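Local coordinates for protein urocanate hydratase (Paenibacillus sp. Soil724D2, PDB 7NED) that probably adds water to thiourocanate, much as related urocanases do to urocanate, using a bound NAD+ cofactor, in bacterial ergothioneine catabolism, at residues 204-209 with 228-233; 236-241 with 294-299; 251-256 with 315-320; 153-158 with 177-182. All blocks are in the same frame, centred on the assembly; numbering follows the deposited sequence.

Interaction 1. Residues 204-209 with 228-233. With NAD (nicotinamide-adenine-dinucleotide), chain C.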
# COMPACT_ATOMS: atom_id res chain seq x y z
N ARG A 204 -32.13 -11.08 26.74
CA ARG A 204 -32.31 -12.34 27.44
C ARG A 204 -31.16 -13.28 27.13
O ARG A 204 -30.54 -13.18 26.08
CB ARG A 204 -33.61 -13.06 27.04
CG ARG A 204 -34.85 -12.28 27.34
CD ARG A 204 -36.09 -13.05 26.93
NE ARG A 204 -37.27 -12.21 27.04
CZ ARG A 204 -38.47 -12.52 26.55
NH1 ARG A 204 -38.70 -13.69 25.96
NH2 ARG A 204 -39.45 -11.65 26.67
N LYS A 205 -30.89 -14.22 28.05
CA LYS A 205 -29.88 -15.25 27.83
C LYS A 205 -30.41 -16.59 28.31
O LYS A 205 -31.31 -16.67 29.15
CB LYS A 205 -28.56 -14.93 28.55
CG LYS A 205 -28.64 -15.22 30.06
CD LYS A 205 -27.29 -15.00 30.78
CE LYS A 205 -27.18 -15.85 32.05
NZ LYS A 205 -25.82 -15.79 32.68
N THR A 206 -29.87 -17.66 27.75
CA THR A 206 -30.25 -18.99 28.18
C THR A 206 -29.16 -19.95 27.74
O THR A 206 -28.35 -19.63 26.85
CB THR A 206 -31.59 -19.39 27.58
OG1 THR A 206 -31.93 -20.71 28.01
CG2 THR A 206 -31.49 -19.37 26.02
N ARG A 207 -29.12 -21.12 28.38
CA ARG A 207 -28.27 -22.21 27.90
C ARG A 207 -29.07 -23.28 27.19
O ARG A 207 -28.49 -24.24 26.67
CB ARG A 207 -27.47 -22.82 29.05
CG ARG A 207 -26.42 -21.86 29.60
CD ARG A 207 -25.68 -22.46 30.76
NE ARG A 207 -24.89 -21.48 31.50
CZ ARG A 207 -23.57 -21.43 31.49
NH1 ARG A 207 -22.87 -22.30 30.76
NH2 ARG A 207 -22.93 -20.50 32.20
N SER A 208 -30.38 -23.10 27.08
CA SER A 208 -31.25 -24.09 26.47
C SER A 208 -31.75 -23.61 25.12
O SER A 208 -32.39 -22.56 25.03
CB SER A 208 -32.43 -24.36 27.41
OG SER A 208 -33.44 -24.99 26.68
N LEU A 209 -31.49 -24.39 24.07
CA LEU A 209 -32.01 -24.05 22.75
C LEU A 209 -33.53 -24.09 22.71
O LEU A 209 -34.17 -23.26 22.06
CB LEU A 209 -31.43 -24.98 21.69
CG LEU A 209 -32.04 -24.89 20.31
CD1 LEU A 209 -31.83 -23.50 19.70
CD2 LEU A 209 -31.51 -25.98 19.36
N VAL A 228 -32.10 -12.84 22.11
CA VAL A 228 -31.77 -13.96 22.97
C VAL A 228 -30.34 -14.37 22.70
O VAL A 228 -29.97 -14.64 21.55
CB VAL A 228 -32.72 -15.15 22.73
CG1 VAL A 228 -32.35 -16.27 23.67
CG2 VAL A 228 -34.17 -14.70 22.88
N GLY A 229 -29.52 -14.43 23.76
CA GLY A 229 -28.19 -14.98 23.66
C GLY A 229 -28.24 -16.42 24.14
O GLY A 229 -28.63 -16.70 25.27
N LEU A 230 -27.87 -17.33 23.25
CA LEU A 230 -27.82 -18.75 23.55
C LEU A 230 -26.38 -19.17 23.69
O LEU A 230 -25.60 -19.06 22.74
CB LEU A 230 -28.50 -19.54 22.44
CG LEU A 230 -28.45 -21.06 22.57
CD1 LEU A 230 -29.11 -21.52 23.86
CD2 LEU A 230 -29.04 -21.70 21.31
N THR A 231 -26.02 -19.69 24.88
CA THR A 231 -24.67 -20.21 25.07
C THR A 231 -24.51 -21.53 24.34
O THR A 231 -25.20 -22.51 24.66
CB THR A 231 -24.38 -20.39 26.55
OG1 THR A 231 -24.45 -19.11 27.18
CG2 THR A 231 -22.98 -20.93 26.74
N GLY A 232 -23.61 -21.55 23.38
CA GLY A 232 -23.41 -22.73 22.56
C GLY A 232 -22.50 -22.40 21.39
O GLY A 232 -22.11 -21.25 21.16
N ASN A 233 -22.18 -23.44 20.64
CA ASN A 233 -21.32 -23.33 19.49
C ASN A 233 -22.17 -23.29 18.23
O ASN A 233 -23.06 -24.14 18.05
CB ASN A 233 -20.35 -24.52 19.47
CG ASN A 233 -19.23 -24.32 18.50
OD1 ASN A 233 -19.45 -24.08 17.30
ND2 ASN A 233 -18.01 -24.41 19.01
PA NAD C . -14.39 -11.07 18.58
O1A NAD C . -13.32 -12.15 18.41
O2A NAD C . -14.40 -10.03 19.63
O5B NAD C . -15.75 -11.99 19.00
C5B NAD C . -15.90 -13.14 18.27
C4B NAD C . -17.03 -13.95 19.07
O4B NAD C . -17.30 -15.20 18.50
C3B NAD C . -16.38 -14.19 20.47
O3B NAD C . -17.24 -13.81 21.45
C2B NAD C . -16.17 -15.74 20.47
O2B NAD C . -16.42 -16.32 21.70
C1B NAD C . -17.34 -16.15 19.58
N9A NAD C . -17.17 -17.44 18.91
C8A NAD C . -16.03 -18.02 18.37
N7A NAD C . -16.25 -19.20 17.84
C5A NAD C . -17.61 -19.41 18.03
C6A NAD C . -18.46 -20.49 17.70
N6A NAD C . -17.99 -21.59 17.06
N1A NAD C . -19.78 -20.43 18.01
C2A NAD C . -20.19 -19.32 18.68
N3A NAD C . -19.50 -18.23 19.06
C4A NAD C . -18.20 -18.31 18.71
O3 NAD C . -14.59 -10.68 17.08
PN NAD C . -15.41 -9.36 16.70
O1N NAD C . -14.79 -8.00 16.82
O2N NAD C . -16.85 -9.60 17.12
O5D NAD C . -15.56 -9.47 14.99
C5D NAD C . -16.17 -10.70 14.54
C4D NAD C . -16.10 -10.75 13.04
O4D NAD C . -16.56 -9.55 12.47
C3D NAD C . -14.51 -10.78 12.75
O3D NAD C . -14.19 -11.70 11.72
C2D NAD C . -14.20 -9.32 12.25
O2D NAD C . -13.25 -9.21 11.28
C1D NAD C . -15.57 -9.26 11.51
N1N NAD C . -15.92 -8.01 10.82
C2N NAD C . -15.13 -7.81 9.71
C3N NAD C . -15.34 -6.73 8.87
C7N NAD C . -14.37 -6.57 7.69
O7N NAD C . -14.64 -5.99 6.64
N7N NAD C . -13.08 -7.07 7.87
C4N NAD C . -16.39 -5.87 9.20
C5N NAD C . -17.18 -6.11 10.33
C6N NAD C . -16.94 -7.23 11.15

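Interaction 2. Residues 236-241 with 294-299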
# COMPACT_ATOMS: atom_id res chain seq x y z
N ASP A 236 -22.66 -26.38 16.23
CA ASP A 236 -23.60 -27.35 16.77
C ASP A 236 -25.05 -26.89 16.61
O ASP A 236 -25.91 -27.70 16.26
CB ASP A 236 -23.33 -27.59 18.27
CG ASP A 236 -21.93 -28.13 18.53
OD1 ASP A 236 -21.38 -27.87 19.63
OD2 ASP A 236 -21.41 -28.82 17.65
N ILE A 237 -25.32 -25.60 16.85
CA ILE A 237 -26.71 -25.14 16.89
C ILE A 237 -27.28 -25.07 15.49
O ILE A 237 -28.43 -25.47 15.25
CB ILE A 237 -26.84 -23.78 17.60
CG1 ILE A 237 -26.43 -23.86 19.08
CG2 ILE A 237 -28.30 -23.20 17.41
CD1 ILE A 237 -27.27 -24.80 19.91
N TYR A 238 -26.51 -24.52 14.54
CA TYR A 238 -27.06 -24.32 13.20
C TYR A 238 -27.47 -25.64 12.58
O TYR A 238 -28.60 -25.73 12.07
CB TYR A 238 -26.08 -23.58 12.29
CG TYR A 238 -25.95 -22.08 12.52
CD1 TYR A 238 -25.71 -21.24 11.45
CD2 TYR A 238 -26.05 -21.52 13.79
CE1 TYR A 238 -25.56 -19.89 11.63
CE2 TYR A 238 -25.90 -20.17 13.99
CZ TYR A 238 -25.64 -19.36 12.89
OH TYR A 238 -25.47 -18.01 13.07
N PRO A 239 -26.66 -26.70 12.62
CA PRO A 239 -27.11 -27.97 12.05
C PRO A 239 -28.30 -28.54 12.78
O PRO A 239 -29.13 -29.21 12.15
CB PRO A 239 -25.89 -28.89 12.20
CG PRO A 239 -24.71 -27.96 12.32
CD PRO A 239 -25.24 -26.75 13.05
N GLU A 240 -28.39 -28.29 14.09
CA GLU A 240 -29.55 -28.76 14.85
C GLU A 240 -30.84 -28.08 14.39
O GLU A 240 -31.89 -28.72 14.30
CB GLU A 240 -29.30 -28.55 16.34
CG GLU A 240 -30.49 -28.81 17.23
CD GLU A 240 -30.82 -30.29 17.33
OE1 GLU A 240 -31.79 -30.61 18.05
OE2 GLU A 240 -30.13 -31.12 16.70
N LEU A 241 -30.79 -26.79 14.08
CA LEU A 241 -31.99 -26.15 13.55
C LEU A 241 -32.37 -26.75 12.21
O LEU A 241 -33.55 -26.91 11.89
CB LEU A 241 -31.78 -24.65 13.43
CG LEU A 241 -31.48 -23.95 14.74
CD1 LEU A 241 -31.16 -22.49 14.45
CD2 LEU A 241 -32.71 -24.05 15.66
N ALA A 294 -16.94 -25.22 8.23
CA ALA A 294 -17.56 -25.89 7.09
C ALA A 294 -18.94 -26.46 7.45
O ALA A 294 -19.91 -26.32 6.68
CB ALA A 294 -16.62 -27.00 6.58
N VAL A 295 -19.06 -27.09 8.61
CA VAL A 295 -20.36 -27.60 9.07
C VAL A 295 -21.37 -26.47 9.22
O VAL A 295 -22.55 -26.59 8.84
CB VAL A 295 -20.19 -28.35 10.40
CG1 VAL A 295 -21.54 -28.60 11.02
CG2 VAL A 295 -19.44 -29.66 10.18
N GLU A 296 -20.94 -25.36 9.83
CA GLU A 296 -21.85 -24.24 10.02
C GLU A 296 -22.33 -23.70 8.68
O GLU A 296 -23.53 -23.44 8.51
CB GLU A 296 -21.18 -23.14 10.84
CG GLU A 296 -22.14 -21.97 11.08
CD GLU A 296 -21.55 -20.83 11.89
OE1 GLU A 296 -20.40 -20.92 12.42
OE2 GLU A 296 -22.27 -19.82 11.98
N VAL A 297 -21.43 -23.52 7.72
CA VAL A 297 -21.85 -22.95 6.44
C VAL A 297 -22.70 -23.93 5.64
O VAL A 297 -23.60 -23.53 4.89
CB VAL A 297 -20.62 -22.48 5.63
CG1 VAL A 297 -21.04 -22.10 4.22
CG2 VAL A 297 -19.93 -21.34 6.35
N GLU A 298 -22.43 -25.23 5.75
CA GLU A 298 -23.34 -26.20 5.15
C GLU A 298 -24.76 -26.02 5.68
O GLU A 298 -25.73 -26.03 4.92
CB GLU A 298 -22.87 -27.62 5.44
CG GLU A 298 -21.79 -28.10 4.49
CD GLU A 298 -22.32 -28.25 3.08
OE1 GLU A 298 -23.19 -29.13 2.83
OE2 GLU A 298 -21.80 -27.54 2.19
N ALA A 299 -24.88 -25.86 6.99
CA ALA A 299 -26.18 -25.57 7.58
C ALA A 299 -26.77 -24.27 7.02
O ALA A 299 -27.95 -24.21 6.67
CB ALA A 299 -26.06 -25.54 9.10

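Interaction 3. Residues 251-256 with 315-320. With NAD (nicotinamide-adenine-dinucleotide), chain C.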
# COMPACT_ATOMS: atom_id res chain seq x y z
N VAL A 251 -30.37 -15.46 8.22
CA VAL A 251 -29.30 -16.18 8.87
C VAL A 251 -27.98 -15.53 8.48
O VAL A 251 -27.71 -15.33 7.30
CB VAL A 251 -29.27 -17.66 8.46
CG1 VAL A 251 -28.09 -18.38 9.14
CG2 VAL A 251 -30.66 -18.34 8.79
N THR A 252 -27.16 -15.22 9.48
CA THR A 252 -25.78 -14.79 9.22
C THR A 252 -24.91 -15.33 10.34
O THR A 252 -25.29 -16.25 11.08
CB THR A 252 -25.69 -13.26 9.03
OG1 THR A 252 -24.35 -12.91 8.67
CG2 THR A 252 -26.07 -12.48 10.28
N ASP A 253 -23.68 -14.79 10.45
CA ASP A 253 -22.72 -15.23 11.44
C ASP A 253 -21.76 -14.08 11.65
O ASP A 253 -21.43 -13.38 10.69
CB ASP A 253 -21.98 -16.49 10.96
CG ASP A 253 -20.87 -16.91 11.93
OD1 ASP A 253 -19.78 -16.30 11.93
OD2 ASP A 253 -21.11 -17.84 12.73
N GLN A 254 -21.36 -13.84 12.88
CA GLN A 254 -20.31 -12.88 13.07
C GLN A 254 -19.38 -13.35 14.16
O GLN A 254 -18.91 -12.57 15.00
CB GLN A 254 -20.87 -11.49 13.32
CG GLN A 254 -19.94 -10.45 12.70
CD GLN A 254 -20.50 -9.07 12.81
OE1 GLN A 254 -21.42 -8.81 13.60
NE2 GLN A 254 -20.06 -8.19 11.90
N THR A 255 -19.00 -14.60 14.04
CA THR A 255 -17.97 -15.15 14.86
C THR A 255 -16.63 -14.67 14.27
O THR A 255 -16.52 -14.19 13.17
CB THR A 255 -17.96 -16.68 14.80
OG1 THR A 255 -17.80 -17.10 13.47
CG2 THR A 255 -19.24 -17.29 15.37
N SER A 256 -15.56 -14.98 14.95
CA SER A 256 -14.25 -14.66 14.46
C SER A 256 -13.73 -15.77 13.50
O SER A 256 -12.74 -16.32 13.75
CB SER A 256 -13.30 -14.47 15.63
OG SER A 256 -13.39 -15.56 16.50
N ASN A 315 -16.83 -11.72 7.63
CA ASN A 315 -15.81 -12.34 8.47
C ASN A 315 -15.07 -13.45 7.75
O ASN A 315 -14.51 -14.32 8.41
CB ASN A 315 -16.40 -12.85 9.78
CG ASN A 315 -17.51 -13.90 9.56
OD1 ASN A 315 -17.94 -14.13 8.42
ND2 ASN A 315 -17.99 -14.51 10.65
N ASN A 316 -15.02 -13.42 6.40
CA ASN A 316 -14.42 -14.52 5.63
C ASN A 316 -14.94 -15.89 5.99
O ASN A 316 -14.24 -16.88 5.81
CB ASN A 316 -12.88 -14.52 5.70
CG ASN A 316 -12.24 -13.56 4.71
OD1 ASN A 316 -12.62 -12.41 4.54
ND2 ASN A 316 -11.14 -14.04 4.13
N ILE A 317 -16.21 -15.98 6.43
CA ILE A 317 -16.66 -17.32 6.78
C ILE A 317 -16.81 -18.17 5.52
O ILE A 317 -16.53 -19.37 5.54
CB ILE A 317 -17.95 -17.29 7.62
CG1 ILE A 317 -18.18 -18.69 8.21
CG2 ILE A 317 -19.09 -16.90 6.71
CD1 ILE A 317 -19.31 -18.81 9.26
N ARG A 318 -17.21 -17.56 4.38
CA ARG A 318 -17.38 -18.36 3.17
C ARG A 318 -16.03 -18.79 2.63
O ARG A 318 -15.86 -19.94 2.20
CB ARG A 318 -18.16 -17.60 2.09
CG ARG A 318 -19.64 -17.30 2.45
CD ARG A 318 -20.19 -16.24 1.49
NE ARG A 318 -19.29 -15.10 1.47
CZ ARG A 318 -19.16 -14.25 0.45
NH1 ARG A 318 -19.91 -14.40 -0.63
NH2 ARG A 318 -18.25 -13.27 0.48
N SER A 319 -15.05 -17.87 2.64
CA SER A 319 -13.70 -18.22 2.24
C SER A 319 -13.18 -19.40 3.04
O SER A 319 -12.65 -20.36 2.48
CB SER A 319 -12.76 -17.02 2.38
OG SER A 319 -13.28 -15.89 1.70
N GLN A 320 -13.33 -19.35 4.38
CA GLN A 320 -12.87 -20.46 5.20
C GLN A 320 -13.63 -21.74 4.83
O GLN A 320 -13.02 -22.78 4.57
CB GLN A 320 -13.05 -20.14 6.69
CG GLN A 320 -12.26 -18.94 7.17
CD GLN A 320 -10.79 -19.26 7.40
OE1 GLN A 320 -10.22 -20.13 6.72
NE2 GLN A 320 -10.17 -18.57 8.35
PA NAD C . -14.39 -11.07 18.58
O1A NAD C . -13.32 -12.15 18.41
O2A NAD C . -14.40 -10.03 19.63
O5B NAD C . -15.75 -11.99 19.00
C5B NAD C . -15.90 -13.14 18.27
C4B NAD C . -17.03 -13.95 19.07
O4B NAD C . -17.30 -15.20 18.50
C3B NAD C . -16.38 -14.19 20.47
O3B NAD C . -17.24 -13.81 21.45
C2B NAD C . -16.17 -15.74 20.47
O2B NAD C . -16.42 -16.32 21.70
C1B NAD C . -17.34 -16.15 19.58
N9A NAD C . -17.17 -17.44 18.91
C8A NAD C . -16.03 -18.02 18.37
N7A NAD C . -16.25 -19.20 17.84
C5A NAD C . -17.61 -19.41 18.03
C6A NAD C . -18.46 -20.49 17.70
N6A NAD C . -17.99 -21.59 17.06
N1A NAD C . -19.78 -20.43 18.01
C2A NAD C . -20.19 -19.32 18.68
N3A NAD C . -19.50 -18.23 19.06
C4A NAD C . -18.20 -18.31 18.71
O3 NAD C . -14.59 -10.68 17.08
PN NAD C . -15.41 -9.36 16.70
O1N NAD C . -14.79 -8.00 16.82
O2N NAD C . -16.85 -9.60 17.12
O5D NAD C . -15.56 -9.47 14.99
C5D NAD C . -16.17 -10.70 14.54
C4D NAD C . -16.10 -10.75 13.04
O4D NAD C . -16.56 -9.55 12.47
C3D NAD C . -14.51 -10.78 12.75
O3D NAD C . -14.19 -11.70 11.72
C2D NAD C . -14.20 -9.32 12.25
O2D NAD C . -13.25 -9.21 11.28
C1D NAD C . -15.57 -9.26 11.51
N1N NAD C . -15.92 -8.01 10.82
C2N NAD C . -15.13 -7.81 9.71
C3N NAD C . -15.34 -6.73 8.87
C7N NAD C . -14.37 -6.57 7.69
O7N NAD C . -14.64 -5.99 6.64
N7N NAD C . -13.08 -7.07 7.87
C4N NAD C . -16.39 -5.87 9.20
C5N NAD C . -17.18 -6.11 10.33
C6N NAD C . -16.94 -7.23 11.15
O HOH W 1 -20.70 -14.10 8.10

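Interaction 4. Residues 153-158 with 177-182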
# COMPACT_ATOMS: atom_id res chain seq x y z
N GLY A 153 -40.62 -4.08 4.12
CA GLY A 153 -40.14 -2.98 4.91
C GLY A 153 -40.13 -3.20 6.41
O GLY A 153 -39.76 -2.27 7.15
N SER A 154 -40.47 -4.39 6.90
CA SER A 154 -40.50 -4.59 8.35
C SER A 154 -40.00 -5.98 8.68
O SER A 154 -40.42 -6.95 8.05
CB SER A 154 -41.92 -4.42 8.93
OG SER A 154 -41.86 -4.66 10.32
N LEU A 155 -39.13 -6.07 9.69
CA LEU A 155 -38.73 -7.32 10.33
C LEU A 155 -39.60 -7.70 11.52
O LEU A 155 -39.31 -8.68 12.23
CB LEU A 155 -37.26 -7.25 10.79
CG LEU A 155 -36.30 -7.05 9.63
CD1 LEU A 155 -34.91 -7.37 10.17
CD2 LEU A 155 -36.66 -7.97 8.49
N ALA A 156 -40.64 -6.94 11.81
CA ALA A 156 -41.52 -7.36 12.90
C ALA A 156 -42.07 -8.75 12.58
O ALA A 156 -42.54 -8.99 11.47
CB ALA A 156 -42.66 -6.36 13.10
N GLY A 157 -42.02 -9.66 13.56
CA GLY A 157 -42.39 -11.05 13.31
C GLY A 157 -41.41 -11.83 12.45
O GLY A 157 -41.76 -12.87 11.91
N LYS A 158 -40.18 -11.36 12.30
CA LYS A 158 -39.17 -12.10 11.56
C LYS A 158 -38.07 -12.55 12.50
O LYS A 158 -37.71 -11.85 13.45
CB LYS A 158 -38.59 -11.28 10.39
CG LYS A 158 -39.69 -10.79 9.43
CD LYS A 158 -40.43 -11.97 8.81
CE LYS A 158 -41.70 -11.51 8.07
NZ LYS A 158 -42.35 -12.64 7.30
N THR A 177 -33.09 -5.94 17.45
CA THR A 177 -34.33 -5.46 18.09
C THR A 177 -34.69 -4.03 17.69
O THR A 177 -35.89 -3.69 17.62
CB THR A 177 -34.25 -5.58 19.61
OG1 THR A 177 -33.17 -4.81 20.12
CG2 THR A 177 -34.12 -7.05 20.03
N LEU A 178 -33.70 -3.18 17.40
CA LEU A 178 -34.03 -1.87 16.86
C LEU A 178 -34.82 -1.98 15.56
O LEU A 178 -35.64 -1.10 15.25
CB LEU A 178 -32.74 -1.05 16.62
CG LEU A 178 -32.10 -0.53 17.91
CD1 LEU A 178 -30.75 0.02 17.64
CD2 LEU A 178 -32.96 0.54 18.61
N ALA A 179 -34.56 -3.02 14.76
CA ALA A 179 -35.30 -3.26 13.54
C ALA A 179 -36.58 -4.05 13.75
O ALA A 179 -37.24 -4.40 12.78
CB ALA A 179 -34.42 -4.02 12.54
N GLY A 180 -36.92 -4.35 15.00
CA GLY A 180 -38.17 -5.01 15.31
C GLY A 180 -38.13 -6.51 15.28
O GLY A 180 -39.18 -7.13 15.47
N ALA A 181 -36.96 -7.12 15.06
CA ALA A 181 -36.80 -8.54 14.78
C ALA A 181 -36.73 -9.34 16.06
O ALA A 181 -36.49 -8.81 17.15
CB ALA A 181 -35.52 -8.81 13.96
N ALA A 182 -36.95 -10.64 15.93
CA ALA A 182 -36.66 -11.58 17.01
C ALA A 182 -35.33 -12.23 16.65
O ALA A 182 -35.24 -12.96 15.66
CB ALA A 182 -37.77 -12.63 17.14
O HOH W 2 -37.83 -3.56 10.39
O HOH W 3 -40.48 -9.61 15.80

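Interaction 1. Residues 204-209 with 228-233
A beta-alpha-beta unit at the edge of the parallel Rossmann-like sheet sets Arg204, Lys205 and Thr206 beside Val228, Gly229 and Leu230, with helix 209-222 as the connection. Three backbone bonds zip the strands together: Gly229 N to Arg204 O at 2.8 Å, Thr206 N to Gly229 O at 2.9 Å, and Thr231 N to Thr206 O at 3.1 Å. On the face shared by Thr206, Val228 and Leu230, the Thr206 methyl CG2 meets Leu230 CD1 at 3.9 Å and Val228 CG1 at 4.0 Å, under Ala212 and Trp215 of the connecting helix. Thr206 OG1 stands anti to its backbone N (chi1 179°), accepts from Ser208 N in an ST turn and also bonds Glu211. Farther on, Leu230 CD2 packs against Leu209 CD1 at 3.7 Å, where the helix starts. Lys205 points to the other face and forms salt bridges with Asp194 and Glu190. Beyond the second strand, Asn233 N-caps helix 234-243, and its OD1 accepts from the adenine amino group, NAD N6A, at 2.9 Å. An alanine here would probably leave that amino group without this acceptor and the helix N-terminus without its side-chain cap. A dinucleotide met by the loop that leaves the C-terminal end of a parallel strand is typical of Rossmann folds.

Interaction 2. Residues 236-241 with 294-299
Tyr238 and Glu296 meet between helices 234-243 and 282-305, whose local segments run 8.3 Å apart at 31°. The carboxylate oxygen does the touching: Glu296 OE2 sits 3.3 Å from Tyr238 CE1, over one face of the ring and displaced toward its rim. Glu296 gets there by a fully extended chain, CG anti to its backbone N (chi1 -179°), which also lays CG 3.7 Å from Tyr238 CD1. Ring and carboxylate planes are turned steeply, 75° apart. Tyr238 CG is anti to its carbonyl carbon, and the ring reaches on to bond its hydroxyl to Thr252 O. At the base of the tyrosine, Ala299 CB packs on Tyr238 CB at 3.7 Å and lies close to Pro239 N, where the helix is kinked. Pro239 CG presses tightly on Val295 CG1 at 3.5 Å, the two side chains crossing at about a right angle. An alanine in place of Tyr238 would probably leave the Glu296 chain without the ring it lies against and Thr252 O without its hydroxyl partner. Glu296 OE1 is hydrogen-bonded to Tyr264, while OE2 lies close to Asp253 OD2, so the buried pair of carboxylates would probably favour a proton on one of them.

Interaction 3. Residues 251-256 with 315-320
The side-chain amide of Asn315 is clamped against the loop that follows strand 250-251 by two hydrogen bonds from one nitrogen. Asn315 ND2 gives one proton to Asp253 OD1 at 2.8 Å, meeting its anti lone pair, and the other to Thr255 O at 2.9 Å in a straighter bond of 166°. Both acceptors lie close to the amide plane, so the pair fixes the rotation of the amide. Asp253 OD1 is gripped by three donors in all: Thr255 OG1 reaches its syn lone pair at 2.6 Å, and Thr255 N comes from above the carboxylate plane to close an Asx turn. Asp253 CG stands anti to the backbone N (chi1 175°), which carries the carboxylate toward Asn315. On its other side, Asn315 OD1 takes a weak bond from Ile317 N, and a water joins it to Asp253 O.

Van der Waals contact is slight: the Ile317 methyl CD1 touches the carboxylate carbon, Asp253 CG, at 3.6 Å, the two side chains crossing at about a right angle.

Cofactor contacts come from both segments. Asn315 CB lies 3.2 Å from NAD O3D, Gln254 NE2 lies 3.3 Å from the nicotinamide carbon NAD C6N, and Thr255 CG2 packs on the adenine at 3.6 Å from NAD C4A. Asp253 is thus a second-shell residue that positions Asn315 and Thr255 at the dinucleotide. Loops leaving the C-terminal ends of neighbouring parallel strands and lining the dinucleotide from adenine to nicotinamide are characteristic of a Rossmann-type cofactor site.

Interaction 4. Residues 153-158 with 177-182
Leu155 points its side chain at the end of helix 172-178 and lands between two alanines. CG lies anti to the carbonyl carbon (chi1 -63°), and CD1 rests on Ala179 CB at 4.1 Å. Leu155 CB meets Ala181 CB at 3.9 Å and Ala179 O at 3.5 Å. The methyls of Ala179 and Ala181 thus flank Gly180, which ends the helix in a Schellman motif. A side chain on Gly180 would point at the 155-158 turn; the Gly180 carbonyl oxygen itself takes a CA-H...O contact from Ala156 CA. Ala156 points its methyl the other way.

Two waters join the backbones: one takes Leu155 N and donates to Ala179 O, the other takes Gly157 N and donates to Gly180 O. Beyond them the chains come together directly, Ala182 N bonding Lys158 O at 2.9 Å. Within the first segment, Ser154 OG accepts from Ala156 N in an ST turn, just ahead of the type II turn from Leu155 to Lys158. From Ala182 the pairing passes to Ile160, and Phe143 and Ala147 of helix 133-150 cover Leu155. A turn entering one strand, set against a Schellman-capped helix entering its parallel neighbour, is the N-terminal edge of a beta-alpha-beta unit in the Rossmann-like domain.

How the interactions relate
All four contacts belong to the Rossmann-like domain. Interactions 1 and 4 join neighbouring strands of its parallel sheet and are partly buried: interaction 1 lies at an outer strand and runs toward the adenine, whereas interaction 4 lies where two inner strands begin, well away from the cofactor, and uses waters as well as alanine packing. Interaction 2 is buried helix packing and follows directly from interaction 1, Leu230 touching Ile237. Interaction 3, wholly buried and the most polar, meets interaction 2 through Tyr238 with Thr252 and Glu296 with Asp253. Backbone ladder, ring-and-acid packing, hydrogen-bond clamp and water-bridged turn are thus four different chemistries within one domain.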